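PDB 5GKD: AlyGC, which cleaves the polysaccharide alginate, probably by beta-elimination, as a marine bacterial lyase of polysaccharide lyase family 6. Local coordinates for residues E35-A40 against N65-G70; I442-G447 against G469-S474; D462-Q467 against L483-Q488. All blocks are in the same frame, centred on the assembly; numbering follows the deposited sequence.

Contact 1 of 3, residues E35-A40 against N65-G70; sequences EVLFEA and NLRLAG. With PO4 (phosphate ion), chain I.
Val36 and Phe38 reach Asn65, Arg67 and Ala69 through four backbone hydrogen bonds, which join two parallel strands residue for residue from Glu35–Asn65 onward. Val36 N gives its hydrogen to Asn65 O and Val36 O takes one from Arg67 N; Phe38 repeats the pattern, with Phe38 N 2.7 Å from Arg67 O. A fifth bond, Ala40 N to Ala69 O, closes the ladder.

Apolar contacts fill the face carrying Val36, Phe38, Leu66 and Leu68. Val36 CG1, anti to the backbone N (chi1 178°), lies 3.6 Å from Leu66 CD1. The Phe38 ring presents its edge to Leu68 CG and leads off among Leu15 of helix 8-17 and residues of strands 48-52 and 73-81.

The face of Glu35, Leu37, Arg67 and Ala69 is mixed. Its apolar part is Leu37 CD1, over the centre of the Arg67 guanidinium and 4.2 Å above its plane. Polar bonds make up the rest. The guanidinium edge grips a phosphate ion: Arg67 NH1 to phosphate O3 is 2.8 Å and Arg67 NH2 to phosphate O1 is 2.7 Å. Arg95 binds the same ion and forms a salt bridge with Glu39. One water accepts from Arg67 NE and donates to Asn65 OD1, which itself lies 3.2 Å from Glu35 CA. A second links Glu35 OE1 to Asn65 ND2, and Glu35 OE2 pairs with Lys475 of the second subunit.

The chemistry is thus two-sided, apolar toward the interior and charged on the other face, where Arg67, with Arg95 from a loop, probably makes a local affinity for anions despite Glu35 and Glu39 nearby; the phosphate itself probably came from the crystallisation liquor.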
# COMPACT_ATOMS: atom_id res chain seq x y z
N GLU A 35 26.16 7.71 -11.30
CA GLU A 35 25.61 7.34 -12.60
C GLU A 35 26.72 7.46 -13.64
O GLU A 35 27.01 8.55 -14.12
CB GLU A 35 24.41 8.21 -12.96
CG GLU A 35 23.21 8.00 -12.07
CD GLU A 35 22.03 8.87 -12.45
OE1 GLU A 35 21.38 8.61 -13.48
OE2 GLU A 35 21.72 9.81 -11.68
N VAL A 36 27.33 6.34 -13.99
CA VAL A 36 28.51 6.31 -14.85
C VAL A 36 28.06 6.32 -16.30
O VAL A 36 27.31 5.44 -16.72
CB VAL A 36 29.39 5.09 -14.56
CG1 VAL A 36 30.58 5.06 -15.50
CG2 VAL A 36 29.82 5.06 -13.10
N LEU A 37 28.51 7.30 -17.07
CA LEU A 37 28.34 7.30 -18.52
C LEU A 37 29.73 7.15 -19.12
O LEU A 37 30.54 8.08 -19.09
CB LEU A 37 27.66 8.57 -19.02
CG LEU A 37 27.56 8.75 -20.55
CD1 LEU A 37 26.91 7.54 -21.19
CD2 LEU A 37 26.80 10.03 -20.93
N PHE A 38 30.02 5.95 -19.62
CA PHE A 38 31.30 5.59 -20.21
C PHE A 38 31.13 5.70 -21.71
O PHE A 38 30.75 4.74 -22.38
CB PHE A 38 31.72 4.19 -19.79
CG PHE A 38 33.11 3.82 -20.20
CD1 PHE A 38 34.13 4.74 -20.16
CD2 PHE A 38 33.41 2.54 -20.60
CE1 PHE A 38 35.41 4.39 -20.53
CE2 PHE A 38 34.70 2.18 -20.95
CZ PHE A 38 35.69 3.09 -20.93
N GLU A 39 31.41 6.88 -22.24
CA GLU A 39 31.18 7.19 -23.64
C GLU A 39 32.50 7.62 -24.24
O GLU A 39 33.01 8.71 -23.91
CB GLU A 39 30.11 8.29 -23.80
CG GLU A 39 29.98 8.78 -25.24
CD GLU A 39 28.73 9.59 -25.46
OE1 GLU A 39 28.18 9.53 -26.58
OE2 GLU A 39 28.31 10.29 -24.52
N ALA A 40 33.05 6.76 -25.08
CA ALA A 40 34.38 6.93 -25.64
C ALA A 40 34.47 6.07 -26.89
O ALA A 40 33.57 5.31 -27.23
CB ALA A 40 35.46 6.56 -24.63
N ASN A 65 24.60 3.57 -11.55
CA ASN A 65 24.33 2.74 -12.72
C ASN A 65 25.48 2.95 -13.70
O ASN A 65 26.44 3.67 -13.42
CB ASN A 65 22.96 3.03 -13.33
CG ASN A 65 22.83 4.46 -13.88
OD1 ASN A 65 23.82 5.13 -14.15
ND2 ASN A 65 21.60 4.91 -14.05
N LEU A 66 25.39 2.29 -14.86
CA LEU A 66 26.47 2.31 -15.84
C LEU A 66 25.88 2.29 -17.25
O LEU A 66 25.01 1.47 -17.55
CB LEU A 66 27.43 1.14 -15.65
CG LEU A 66 28.44 0.83 -16.77
CD1 LEU A 66 29.40 1.99 -16.97
CD2 LEU A 66 29.21 -0.44 -16.46
N ARG A 67 26.36 3.20 -18.09
CA ARG A 67 25.99 3.23 -19.50
C ARG A 67 27.27 3.22 -20.32
O ARG A 67 28.21 3.96 -20.02
CB ARG A 67 25.13 4.44 -19.84
CG ARG A 67 23.70 4.35 -19.30
CD ARG A 67 22.89 5.60 -19.58
NE ARG A 67 23.43 6.75 -18.86
CZ ARG A 67 23.22 8.02 -19.19
NH1 ARG A 67 22.48 8.33 -20.26
NH2 ARG A 67 23.76 8.99 -18.46
N LEU A 68 27.33 2.35 -21.33
CA LEU A 68 28.40 2.34 -22.31
C LEU A 68 27.90 2.96 -23.61
O LEU A 68 26.77 2.69 -24.03
CB LEU A 68 28.89 0.92 -22.60
CG LEU A 68 29.70 0.20 -21.53
CD1 LEU A 68 28.77 -0.35 -20.44
CD2 LEU A 68 30.56 -0.92 -22.12
N ALA A 69 28.73 3.77 -24.25
CA ALA A 69 28.34 4.40 -25.51
C ALA A 69 29.58 4.59 -26.38
O ALA A 69 30.60 5.05 -25.89
CB ALA A 69 27.64 5.74 -25.26
N GLY A 70 29.48 4.24 -27.66
CA GLY A 70 30.65 4.29 -28.52
C GLY A 70 31.10 2.92 -28.99
O GLY A 70 30.27 2.10 -29.33
P PO4 I . 22.41 11.97 -20.38
O1 PO4 I . 22.97 11.53 -19.05
O2 PO4 I . 23.18 13.16 -20.89
O3 PO4 I . 22.48 10.86 -21.41
O4 PO4 I . 20.96 12.35 -20.17
O HOH W 1 25.25 9.96 -16.13
O HOH W 2 21.65 7.56 -15.87
O HOH W 3 24.73 6.49 -16.39

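Contact 2 of 3, residues I442-G447 against G469-S474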
# COMPACT_ATOMS: atom_id res chain seq x y z
N ILE A 442 18.83 -18.15 22.89
CA ILE A 442 18.79 -17.07 23.87
C ILE A 442 17.62 -17.32 24.80
O ILE A 442 16.48 -17.47 24.34
CB ILE A 442 18.65 -15.69 23.19
CG1 ILE A 442 19.79 -15.45 22.21
CG2 ILE A 442 18.57 -14.59 24.24
CD1 ILE A 442 19.58 -14.25 21.32
N ALA A 443 17.89 -17.37 26.10
CA ALA A 443 16.83 -17.50 27.08
C ALA A 443 16.19 -16.14 27.32
O ALA A 443 16.88 -15.12 27.42
CB ALA A 443 17.38 -18.07 28.38
N VAL A 444 14.88 -16.10 27.37
CA VAL A 444 14.17 -14.88 27.58
C VAL A 444 13.27 -15.11 28.75
O VAL A 444 12.80 -16.19 28.94
CB VAL A 444 13.32 -14.54 26.36
CG1 VAL A 444 12.76 -13.16 26.50
CG2 VAL A 444 14.13 -14.66 25.10
N SER A 445 13.00 -14.07 29.51
CA SER A 445 12.13 -14.18 30.65
C SER A 445 11.01 -13.18 30.67
O SER A 445 11.07 -12.19 30.02
CB SER A 445 12.95 -14.01 31.91
OG SER A 445 13.43 -15.25 32.32
N PRO A 446 9.94 -13.50 31.49
CA PRO A 446 8.86 -12.49 31.55
C PRO A 446 9.36 -11.24 32.23
O PRO A 446 10.39 -11.34 32.82
CB PRO A 446 7.85 -13.12 32.48
CG PRO A 446 8.04 -14.54 32.36
CD PRO A 446 9.49 -14.70 32.31
N GLY A 447 8.67 -10.10 32.18
CA GLY A 447 7.40 -9.99 31.53
C GLY A 447 6.89 -8.68 30.93
O GLY A 447 5.72 -8.62 30.63
N GLY A 469 5.58 -18.12 31.97
CA GLY A 469 5.08 -16.88 32.54
C GLY A 469 4.35 -16.05 31.51
O GLY A 469 3.89 -16.56 30.49
N GLU A 470 4.24 -14.76 31.80
CA GLU A 470 3.41 -13.82 31.04
C GLU A 470 4.30 -12.80 30.34
O GLU A 470 5.20 -12.22 30.95
CB GLU A 470 2.41 -13.11 31.97
CG GLU A 470 1.32 -14.04 32.53
CD GLU A 470 0.21 -13.31 33.29
OE1 GLU A 470 0.44 -12.21 33.82
OE2 GLU A 470 -0.92 -13.85 33.35
N TYR A 471 4.05 -12.58 29.05
CA TYR A 471 4.81 -11.61 28.26
C TYR A 471 3.84 -10.54 27.76
O TYR A 471 3.07 -10.79 26.83
CB TYR A 471 5.52 -12.28 27.10
CG TYR A 471 6.56 -13.26 27.54
CD1 TYR A 471 6.22 -14.55 27.92
CD2 TYR A 471 7.90 -12.90 27.60
CE1 TYR A 471 7.17 -15.45 28.33
CE2 TYR A 471 8.85 -13.78 28.02
CZ TYR A 471 8.49 -15.06 28.39
OH TYR A 471 9.45 -15.95 28.80
N TRP A 472 3.88 -9.38 28.39
CA TRP A 472 3.02 -8.27 28.01
C TRP A 472 3.75 -7.44 26.97
O TRP A 472 4.94 -7.15 27.12
CB TRP A 472 2.64 -7.44 29.25
CG TRP A 472 1.74 -8.20 30.16
CD1 TRP A 472 2.11 -9.10 31.11
CD2 TRP A 472 0.30 -8.18 30.17
NE1 TRP A 472 1.00 -9.63 31.73
CE2 TRP A 472 -0.12 -9.08 31.17
CE3 TRP A 472 -0.66 -7.48 29.44
CZ2 TRP A 472 -1.47 -9.30 31.45
CZ3 TRP A 472 -1.99 -7.69 29.72
CH2 TRP A 472 -2.38 -8.59 30.72
N VAL A 473 3.05 -7.07 25.91
CA VAL A 473 3.70 -6.49 24.73
C VAL A 473 3.03 -5.16 24.44
O VAL A 473 1.97 -5.11 23.82
CB VAL A 473 3.63 -7.43 23.52
CG1 VAL A 473 4.29 -6.78 22.33
CG2 VAL A 473 4.33 -8.74 23.86
N SER A 474 3.66 -4.07 24.89
CA SER A 474 3.16 -2.72 24.70
C SER A 474 3.71 -2.06 23.45
O SER A 474 3.28 -0.95 23.11
CB SER A 474 3.52 -1.86 25.92
OG SER A 474 4.88 -2.05 26.27
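Tyr471 packs its ring against the bend made by Val444, Ser445 and Pro446, and following it outward shows how one aromatic residue can fill a corner. From CB the chain turns so that CG is anti to the carbonyl carbon (chi1 -64°), beside the backbone N. CD2 then comes within 4.1 Å of Pro446 CA, which stands over the ring face in a CH-pi contact, 27° off the normal. Farther out, CE2 of Tyr471 approaches Ser445 O at 3.4 Å and meets Val444 CG1 at 4.2 Å. CZ of Tyr471 has Pro446 CG 4.0 Å away, and the proline ring crosses the tyrosine at a slant. At the tip, Tyr471 OH has Val444 O as a close neighbour at 3.4 Å and packs on Pro446 CD, but its hydrogen-bond partner is Gln467 O.

Beside the ring the backbones meet. Pro446 CB presses to 3.2 Å from Glu470 O, and the peptide between Pro446 and Gly447 is cis. Gly447 O, just beyond, accepts a nearly straight hydrogen bond from Trp472 N (3.0 Å), the donor standing above the carbonyl plane. That oxygen also sits at the edge of the indole, near its plane. The indole has a weak bond of its own to Glu470 and stacks with Phe496.

Strand 441-444 breaks at Ser445–Pro446 and the chain resumes against strand 469-473, which comes one coil later. Such a turn from one sheet to the next is a corner of a parallel beta-helix; here Tyr471 of the following coil packs against it, near the end covered by helix 450-457.

Contact 3 of 3, residues D462-Q467 against L483-Q488; sequences DVLVLQ and LTIRAQ
Leu483 meets Leu464 branch to branch, with Leu483 CD2 3.9 Å from Leu464 CD2, on the face that also carries Ile485 and Leu466. Next comes Thr484, its side chain on the other face, side by side with Val463 and pointing the same way; Thr484 CB lies 3.8 Å from Val463 CG2. Its backbone is held at both ends, N to Asp462 O and O to Leu464 N (2.7 Å). A water donates to Asp462 O and is also hydrogen-bonded to Thr484 OG1. Ile485 returns to the leucine side, where its CG2 touches Leu466 CD1 at 3.8 Å. Arg486 makes the next pair of backbone bonds, N to Leu464 O and O to Leu466 N. The arginine chain bends at chi3 (-60°), which sets NE; Val463 CG1 stands over the centre of the guanidinium, 3.9 Å above its plane. After Ala487, Gln488 N bonds to Leu466 O at 2.9 Å, and Gln488 CB packs on Val465 CG1.

The strands are parallel, at 24° to each other, each one side of successive coils of a parallel beta-helix. Strand 441-444 flanks 462-466 on its other edge. Leu464, Leu466 and Leu483 lie against helix 450-457, and Leu466 reaches across the interior to Ala493 and Ile495 of strand 493-497.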
# COMPACT_ATOMS: atom_id res chain seq x y z
N ASP A 462 18.76 -16.78 15.16
CA ASP A 462 18.72 -17.15 16.57
C ASP A 462 17.38 -17.76 16.94
O ASP A 462 16.39 -17.65 16.21
CB ASP A 462 18.99 -15.94 17.45
CG ASP A 462 20.45 -15.58 17.49
OD1 ASP A 462 21.26 -16.37 16.97
OD2 ASP A 462 20.80 -14.51 18.05
N VAL A 463 17.34 -18.42 18.11
CA VAL A 463 16.12 -19.01 18.66
C VAL A 463 15.91 -18.43 20.05
O VAL A 463 16.75 -18.61 20.94
CB VAL A 463 16.18 -20.54 18.71
CG1 VAL A 463 14.91 -21.10 19.33
CG2 VAL A 463 16.37 -21.11 17.32
N LEU A 464 14.80 -17.74 20.24
CA LEU A 464 14.42 -17.21 21.54
C LEU A 464 13.60 -18.27 22.28
O LEU A 464 12.60 -18.78 21.75
CB LEU A 464 13.63 -15.92 21.39
CG LEU A 464 14.34 -14.57 21.18
CD1 LEU A 464 15.46 -14.63 20.16
CD2 LEU A 464 13.35 -13.46 20.80
N VAL A 465 14.03 -18.62 23.49
CA VAL A 465 13.40 -19.65 24.31
C VAL A 465 12.77 -18.96 25.50
O VAL A 465 13.47 -18.54 26.43
CB VAL A 465 14.40 -20.73 24.74
CG1 VAL A 465 13.67 -21.90 25.35
CG2 VAL A 465 15.23 -21.18 23.56
N LEU A 466 11.45 -18.81 25.47
CA LEU A 466 10.74 -18.07 26.51
C LEU A 466 10.48 -18.99 27.70
O LEU A 466 9.91 -20.08 27.54
CB LEU A 466 9.41 -17.52 25.99
CG LEU A 466 9.33 -16.92 24.59
CD1 LEU A 466 7.91 -16.47 24.29
CD2 LEU A 466 10.29 -15.77 24.44
N GLN A 467 10.88 -18.55 28.88
CA GLN A 467 10.56 -19.29 30.09
C GLN A 467 9.09 -19.10 30.42
O GLN A 467 8.41 -18.23 29.87
CB GLN A 467 11.46 -18.84 31.23
CG GLN A 467 12.95 -18.87 30.88
CD GLN A 467 13.78 -17.95 31.76
OE1 GLN A 467 13.27 -16.98 32.32
NE2 GLN A 467 15.07 -18.24 31.88
N LEU A 483 14.17 -15.42 12.71
CA LEU A 483 14.06 -15.62 14.15
C LEU A 483 13.05 -16.72 14.46
O LEU A 483 12.03 -16.83 13.77
CB LEU A 483 13.64 -14.33 14.85
CG LEU A 483 14.14 -14.10 16.28
CD1 LEU A 483 15.62 -13.73 16.28
CD2 LEU A 483 13.31 -13.03 16.96
N THR A 484 13.34 -17.51 15.49
CA THR A 484 12.40 -18.48 16.04
C THR A 484 12.05 -18.06 17.47
O THR A 484 12.95 -17.81 18.28
CB THR A 484 12.98 -19.90 16.03
OG1 THR A 484 13.21 -20.31 14.68
CG2 THR A 484 12.01 -20.87 16.67
N ILE A 485 10.76 -17.99 17.77
CA ILE A 485 10.28 -17.74 19.12
C ILE A 485 9.69 -19.04 19.64
O ILE A 485 8.65 -19.51 19.15
CB ILE A 485 9.27 -16.59 19.15
CG1 ILE A 485 9.93 -15.32 18.59
CG2 ILE A 485 8.78 -16.37 20.57
CD1 ILE A 485 9.08 -14.09 18.68
N ARG A 486 10.36 -19.66 20.62
CA ARG A 486 10.02 -20.99 21.10
C ARG A 486 9.74 -20.96 22.59
O ARG A 486 10.53 -20.40 23.36
CB ARG A 486 11.16 -21.98 20.81
CG ARG A 486 10.94 -23.38 21.36
CD ARG A 486 12.12 -24.27 21.05
NE ARG A 486 12.32 -24.38 19.61
CZ ARG A 486 13.46 -24.73 19.03
NH1 ARG A 486 14.53 -25.02 19.77
NH2 ARG A 486 13.54 -24.79 17.70
N ALA A 487 8.63 -21.56 23.01
CA ALA A 487 8.37 -21.72 24.43
C ALA A 487 9.23 -22.84 25.00
O ALA A 487 9.35 -23.91 24.39
CB ALA A 487 6.89 -22.03 24.68
N GLN A 488 9.82 -22.59 26.13
CA GLN A 488 10.61 -23.57 26.80
C GLN A 488 9.73 -24.78 27.05
O GLN A 488 10.12 -25.88 26.86
CB GLN A 488 11.09 -22.97 28.08
CG GLN A 488 11.63 -23.95 29.04
CD GLN A 488 13.09 -23.96 29.00
OE1 GLN A 488 13.71 -23.02 29.40
NE2 GLN A 488 13.65 -25.01 28.49
O HOH W 4 15.62 -18.92 13.92

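Contacts 2 and 3 belong to one neighbourhood of the later beta-helix: their centres are 11 Å apart, their segments alternate along the chain, and Ile442 O probably accepts a hydrogen bond from Val465 N at 2.8 Å. Contact 1 lies in the earlier beta-helix, its centre 55 Å from that of contact 2 and 51 Å from that of contact 3. Within the dimer, however, Lys475 directly follows segment 469-474, so the intersubunit salt bridge brings contact 1 near the region of contact 2 in the other subunit. Strands 35-41 and 65-69 begin the row that later supplies Glu214 to the calcium and carbonate sites, and Arg240 and Arg264 to the carbonate, several coils on.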